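Local coordinates for protein minor fimbrium tip subunit Mfa3 (Porphyromonas gingivalis ATCC 33277, PDB 5NF4) that forms part of the tip of the minor fimbriae, surface filaments that mediate biofilm formation and adhesion to host cells and other oral bacteria, at residues 208-218 and 272-283. Sequence-based numbering, arbitrary orientation.
Sequences ENLQKIELCNA and NKPINFFRLTTR
Thr-281 O takes two backbone N-H groups, from Gln-211 N at 2.8 Å and Lys-212 N at 3.1 Å, both lying in its carbonyl plane. This is a classic beta bulge, which shifts the register by one residue near the start of strand 210-216 where it pairs antiparallel with strand 277-282. From Lys-212 onward the pairing is regular: Lys-212 with Thr-281, Glu-214 with Arg-279 and Cys-216 with Phe-277 are hydrogen-bonded pairs, the shortest of these bonds being Arg-279 N to Glu-214 O at 2.7 Å.

One face carries Ile-213, Leu-215, Phe-278 and Leu-280, all buried. Leu-280 lies alongside Ile-213, its CD2 methyl resting against both branches, 3.6 Å from CG1, while Trp-249 of strand 248-254 also touches Ile-213. Strands 238-242 and 287-291 flank the pair, so neither strand is at an edge of the sheet.

On the other face, Cys-216 CB sits over the Phe-277 ring in a CH-pi contact, 3.6 Å from the centroid, with SG lying obliquely to the same ring. Phe-277 has CG between its backbone N and carbonyl carbon (chi1 66°), which brings the ring back beneath Cys-216. Next along, the Glu-214 and Arg-279 side chains run side by side without their charged ends touching; the guanidinium instead bridges to Asp-289, and a water links Glu-214 OE1 to Arg-279 O and Thr-281 OG1.

Past the strand end, the buried Asn-217 amide stands nearly perpendicular to the Phe-277 ring, with ND2 at the ring's edge. ND2 also bonds to Glu-271 O, and it donates to Ile-275 O at 2.9 Å, with that oxygen close to the amide plane.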
loop_
_atom_site.group_PDB
_atom_site.type_symbol
_atom_site.label_atom_id
_atom_site.label_comp_id
_atom_site.label_asym_id
_atom_site.label_seq_id
_atom_site.Cartn_x
_atom_site.Cartn_y
_atom_site.Cartn_z
ATOM N N GLU A 208 -26.336 15.967 0.791
ATOM C CA GLU A 208 -27.037 16.782 1.795
ATOM C C GLU A 208 -27.452 15.971 3.038
ATOM O O GLU A 208 -27.755 16.544 4.093
ATOM C CB GLU A 208 -28.286 17.415 1.196
ATOM C CG GLU A 208 -28.017 18.442 0.120
ATOM C CD GLU A 208 -27.505 17.828 -1.162
ATOM O OE1 GLU A 208 -27.797 16.632 -1.402
ATOM O OE2 GLU A 208 -26.794 18.540 -1.906
ATOM N N ASN A 209 -27.536 14.654 2.883
ATOM C CA ASN A 209 -28.033 13.785 3.944
ATOM C C ASN A 209 -26.904 13.224 4.777
ATOM O O ASN A 209 -27.151 12.505 5.734
ATOM C CB ASN A 209 -28.832 12.607 3.383
ATOM C CG ASN A 209 -30.079 13.029 2.625
ATOM O OD1 ASN A 209 -30.794 13.960 3.016
ATOM N ND2 ASN A 209 -30.362 12.318 1.538
ATOM N N LEU A 210 -25.666 13.531 4.397
ATOM C CA LEU A 210 -24.507 12.853 4.971
ATOM C C LEU A 210 -23.968 13.619 6.158
ATOM O O LEU A 210 -23.748 14.816 6.068
ATOM C CB LEU A 210 -23.394 12.683 3.927
ATOM C CG LEU A 210 -22.082 12.016 4.367
ATOM C CD1 LEU A 210 -22.293 10.537 4.712
ATOM C CD2 LEU A 210 -21.000 12.161 3.287
ATOM N N GLN A 211 -23.750 12.921 7.266
ATOM C CA GLN A 211 -23.159 13.541 8.444
ATOM C C GLN A 211 -21.681 13.187 8.518
ATOM O O GLN A 211 -20.839 14.043 8.761
ATOM C CB GLN A 211 -23.874 13.086 9.709
ATOM C CG GLN A 211 -23.289 13.643 10.978
ATOM C CD GLN A 211 -23.936 13.044 12.203
ATOM O OE1 GLN A 211 -25.162 13.031 12.331
ATOM N NE2 GLN A 211 -23.113 12.520 13.107
ATOM N N LYS A 212 -21.359 11.922 8.307
ATOM C CA LYS A 212 -19.957 11.536 8.273
ATOM C C LYS A 212 -19.710 10.150 7.747
ATOM O O LYS A 212 -20.623 9.328 7.643
ATOM C CB LYS A 212 -19.327 11.631 9.658
ATOM C CG LYS A 212 -19.845 10.643 10.646
ATOM C CD LYS A 212 -18.985 10.734 11.900
ATOM C CE LYS A 212 -19.575 10.002 13.061
ATOM N NZ LYS A 212 -18.715 10.144 14.267
ATOM N N ILE A 213 -18.434 9.910 7.462
ATOM C CA ILE A 213 -17.950 8.655 6.938
ATOM C C ILE A 213 -16.729 8.235 7.735
ATOM O O ILE A 213 -15.806 9.023 7.914
ATOM C CB ILE A 213 -17.532 8.741 5.454
ATOM C CG1 ILE A 213 -18.591 9.433 4.610
ATOM C CG2 ILE A 213 -17.195 7.328 4.933
ATOM C CD1 ILE A 213 -18.186 9.571 3.141
ATOM N N GLU A 214 -16.727 6.990 8.188
ATOM C CA GLU A 214 -15.635 6.437 8.980
ATOM C C GLU A 214 -15.144 5.129 8.396
ATOM O O GLU A 214 -15.943 4.266 8.055
ATOM C CB GLU A 214 -16.075 6.153 10.417
ATOM C CG GLU A 214 -16.422 7.365 11.232
ATOM C CD GLU A 214 -17.187 7.002 12.494
ATOM O OE1 GLU A 214 -18.368 6.596 12.379
ATOM O OE2 GLU A 214 -16.607 7.116 13.591
ATOM N N LEU A 215 -13.832 4.966 8.365
ATOM C CA LEU A 215 -13.197 3.680 8.080
ATOM C C LEU A 215 -12.957 2.913 9.372
ATOM O O LEU A 215 -12.331 3.426 10.298
ATOM C CB LEU A 215 -11.877 3.903 7.347
ATOM C CG LEU A 215 -10.946 2.691 7.220
ATOM C CD1 LEU A 215 -11.539 1.546 6.404
ATOM C CD2 LEU A 215 -9.654 3.169 6.646
ATOM N N CYS A 216 -13.474 1.684 9.423
ATOM C CA CYS A 216 -13.430 0.862 10.615
ATOM C C CYS A 216 -12.638 -0.438 10.387
ATOM O O CYS A 216 -12.635 -0.989 9.270
ATOM C CB CYS A 216 -14.842 0.524 11.066
ATOM S SG CYS A 216 -15.796 2.035 11.465
ATOM N N ASN A 217 -12.021 -0.921 11.473
ATOM C CA ASN A 217 -11.225 -2.164 11.528
ATOM C C ASN A 217 -9.958 -2.110 10.682
ATOM O O ASN A 217 -9.431 -3.144 10.300
ATOM C CB ASN A 217 -12.026 -3.397 11.093
ATOM C CG ASN A 217 -13.118 -3.791 12.075
ATOM O OD1 ASN A 217 -13.209 -3.294 13.208
ATOM N ND2 ASN A 217 -13.984 -4.679 11.616
ATOM N N ALA A 218 -9.449 -0.919 10.422
ATOM C CA ALA A 218 -8.190 -0.838 9.680
ATOM C C ALA A 218 -7.068 -1.529 10.465
ATOM O O ALA A 218 -6.995 -1.497 11.684
ATOM C CB ALA A 218 -7.827 0.616 9.398
ATOM N N ASN A 272 -16.757 -7.871 13.416
ATOM C CA ASN A 272 -16.401 -8.355 12.085
ATOM C C ASN A 272 -14.918 -8.192 11.755
ATOM O O ASN A 272 -14.551 -8.140 10.576
ATOM C CB ASN A 272 -17.258 -7.665 11.007
ATOM C CG ASN A 272 -18.626 -8.323 10.835
ATOM O OD1 ASN A 272 -18.724 -9.537 10.631
ATOM N ND2 ASN A 272 -19.688 -7.535 10.961
ATOM N N LYS A 273 -14.062 -8.110 12.772
ATOM C CA LYS A 273 -12.637 -8.030 12.490
ATOM C C LYS A 273 -12.223 -9.363 11.882
ATOM O O LYS A 273 -12.708 -10.411 12.314
ATOM C CB LYS A 273 -11.817 -7.742 13.751
ATOM C CG LYS A 273 -11.902 -6.297 14.263
ATOM C CD LYS A 273 -11.464 -6.219 15.714
ATOM C CE LYS A 273 -11.363 -4.804 16.240
ATOM N NZ LYS A 273 -10.986 -4.850 17.699
ATOM N N PRO A 274 -11.304 -9.339 10.916
ATOM C CA PRO A 274 -10.501 -8.215 10.436
ATOM C C PRO A 274 -11.047 -7.519 9.190
ATOM O O PRO A 274 -10.311 -6.788 8.533
ATOM C CB PRO A 274 -9.144 -8.881 10.106
ATOM C CG PRO A 274 -9.581 -10.268 9.575
ATOM C CD PRO A 274 -10.814 -10.640 10.394
ATOM N N ILE A 275 -12.311 -7.743 8.858
ATOM C CA ILE A 275 -12.868 -7.123 7.669
ATOM C C ILE A 275 -12.880 -5.599 7.823
ATOM O O ILE A 275 -13.403 -5.065 8.795
ATOM C CB ILE A 275 -14.306 -7.641 7.356
ATOM C CG1 ILE A 275 -14.245 -9.133 7.030
ATOM C CG2 ILE A 275 -14.955 -6.842 6.196
ATOM C CD1 ILE A 275 -15.608 -9.832 6.890
ATOM N N ASN A 276 -12.304 -4.907 6.845
ATOM C CA ASN A 276 -12.387 -3.455 6.770
ATOM C C ASN A 276 -13.741 -3.021 6.234
ATOM O O ASN A 276 -14.253 -3.611 5.292
ATOM C CB ASN A 276 -11.299 -2.892 5.851
ATOM C CG ASN A 276 -9.902 -3.062 6.396
ATOM O OD1 ASN A 276 -9.546 -4.057 7.074
ATOM N ND2 ASN A 276 -9.101 -2.084 6.117
ATOM N N PHE A 277 -14.346 -1.999 6.830
ATOM C CA PHE A 277 -15.572 -1.470 6.267
ATOM C C PHE A 277 -15.641 0.010 6.527
ATOM O O PHE A 277 -14.945 0.513 7.416
ATOM C CB PHE A 277 -16.812 -2.169 6.865
ATOM C CG PHE A 277 -17.027 -1.915 8.345
ATOM C CD1 PHE A 277 -16.349 -2.669 9.301
ATOM C CD2 PHE A 277 -17.961 -0.968 8.788
ATOM C CE1 PHE A 277 -16.568 -2.465 10.674
ATOM C CE2 PHE A 277 -18.172 -0.774 10.126
ATOM C CZ PHE A 277 -17.498 -1.524 11.078
ATOM N N PHE A 278 -16.467 0.711 5.755
ATOM C CA PHE A 278 -16.717 2.100 6.076
ATOM C C PHE A 278 -18.172 2.247 6.474
ATOM O O PHE A 278 -19.056 1.519 6.013
ATOM C CB PHE A 278 -16.308 3.076 4.950
ATOM C CG PHE A 278 -17.025 2.916 3.635
ATOM C CD1 PHE A 278 -18.140 3.676 3.343
ATOM C CD2 PHE A 278 -16.516 2.088 2.643
ATOM C CE1 PHE A 278 -18.776 3.577 2.097
ATOM C CE2 PHE A 278 -17.156 1.986 1.401
ATOM C CZ PHE A 278 -18.273 2.728 1.130
ATOM N N ARG A 279 -18.354 3.130 7.437
ATOM C CA ARG A 279 -19.654 3.420 8.023
ATOM C C ARG A 279 -20.143 4.797 7.615
ATOM O O ARG A 279 -19.481 5.799 7.880
ATOM C CB ARG A 279 -19.537 3.309 9.531
ATOM C CG ARG A 279 -20.729 3.836 10.275
ATOM C CD ARG A 279 -20.611 3.502 11.744
ATOM N NE ARG A 279 -20.788 2.073 11.983
ATOM C CZ ARG A 279 -20.112 1.357 12.879
ATOM N NH1 ARG A 279 -19.167 1.918 13.629
ATOM N NH2 ARG A 279 -20.383 0.061 13.016
ATOM N N LEU A 280 -21.311 4.846 6.971
ATOM C CA LEU A 280 -21.924 6.105 6.587
ATOM C C LEU A 280 -23.003 6.405 7.558
ATOM O O LEU A 280 -23.901 5.592 7.732
ATOM C CB LEU A 280 -22.538 6.033 5.196
ATOM C CG LEU A 280 -21.670 5.564 4.042
ATOM C CD1 LEU A 280 -22.598 5.324 2.883
ATOM C CD2 LEU A 280 -20.653 6.618 3.707
ATOM N N THR A 281 -22.925 7.585 8.158
ATOM C CA THR A 281 -23.959 8.071 9.042
ATOM C C THR A 281 -24.646 9.267 8.434
ATOM O O THR A 281 -23.981 10.235 8.030
ATOM C CB THR A 281 -23.387 8.455 10.403
ATOM O OG1 THR A 281 -22.773 7.303 10.965
ATOM C CG2 THR A 281 -24.489 8.932 11.346
ATOM N N THR A 282 -25.980 9.216 8.406
ATOM C CA THR A 282 -26.776 10.271 7.823
ATOM C C THR A 282 -27.172 11.265 8.902
ATOM O O THR A 282 -27.159 10.937 10.082
ATOM C CB THR A 282 -28.065 9.740 7.176
ATOM O OG1 THR A 282 -28.963 9.305 8.199
ATOM C CG2 THR A 282 -27.788 8.604 6.253
ATOM N N ARG A 283 -27.510 12.473 8.493
ATOM C CA ARG A 283 -28.035 13.477 9.437
ATOM C C ARG A 283 -29.265 12.982 10.216
ATOM O O ARG A 283 -29.518 13.441 11.341
ATOM C CB ARG A 283 -28.360 14.766 8.690
ATOM C CG ARG A 283 -27.137 15.383 8.058
ATOM C CD ARG A 283 -27.472 16.649 7.326
ATOM N NE ARG A 283 -26.281 17.203 6.689
ATOM C CZ ARG A 283 -25.387 17.970 7.304
ATOM N NH1 ARG A 283 -25.546 18.288 8.584
ATOM N NH2 ARG A 283 -24.333 18.421 6.638
HETATM O O HOH W 1 -23.588 17.081 4.093
HETATM O O HOH W 2 -19.979 7.254 10.222
HETATM O O HOH W 3 -7.965 -5.236 9.300
#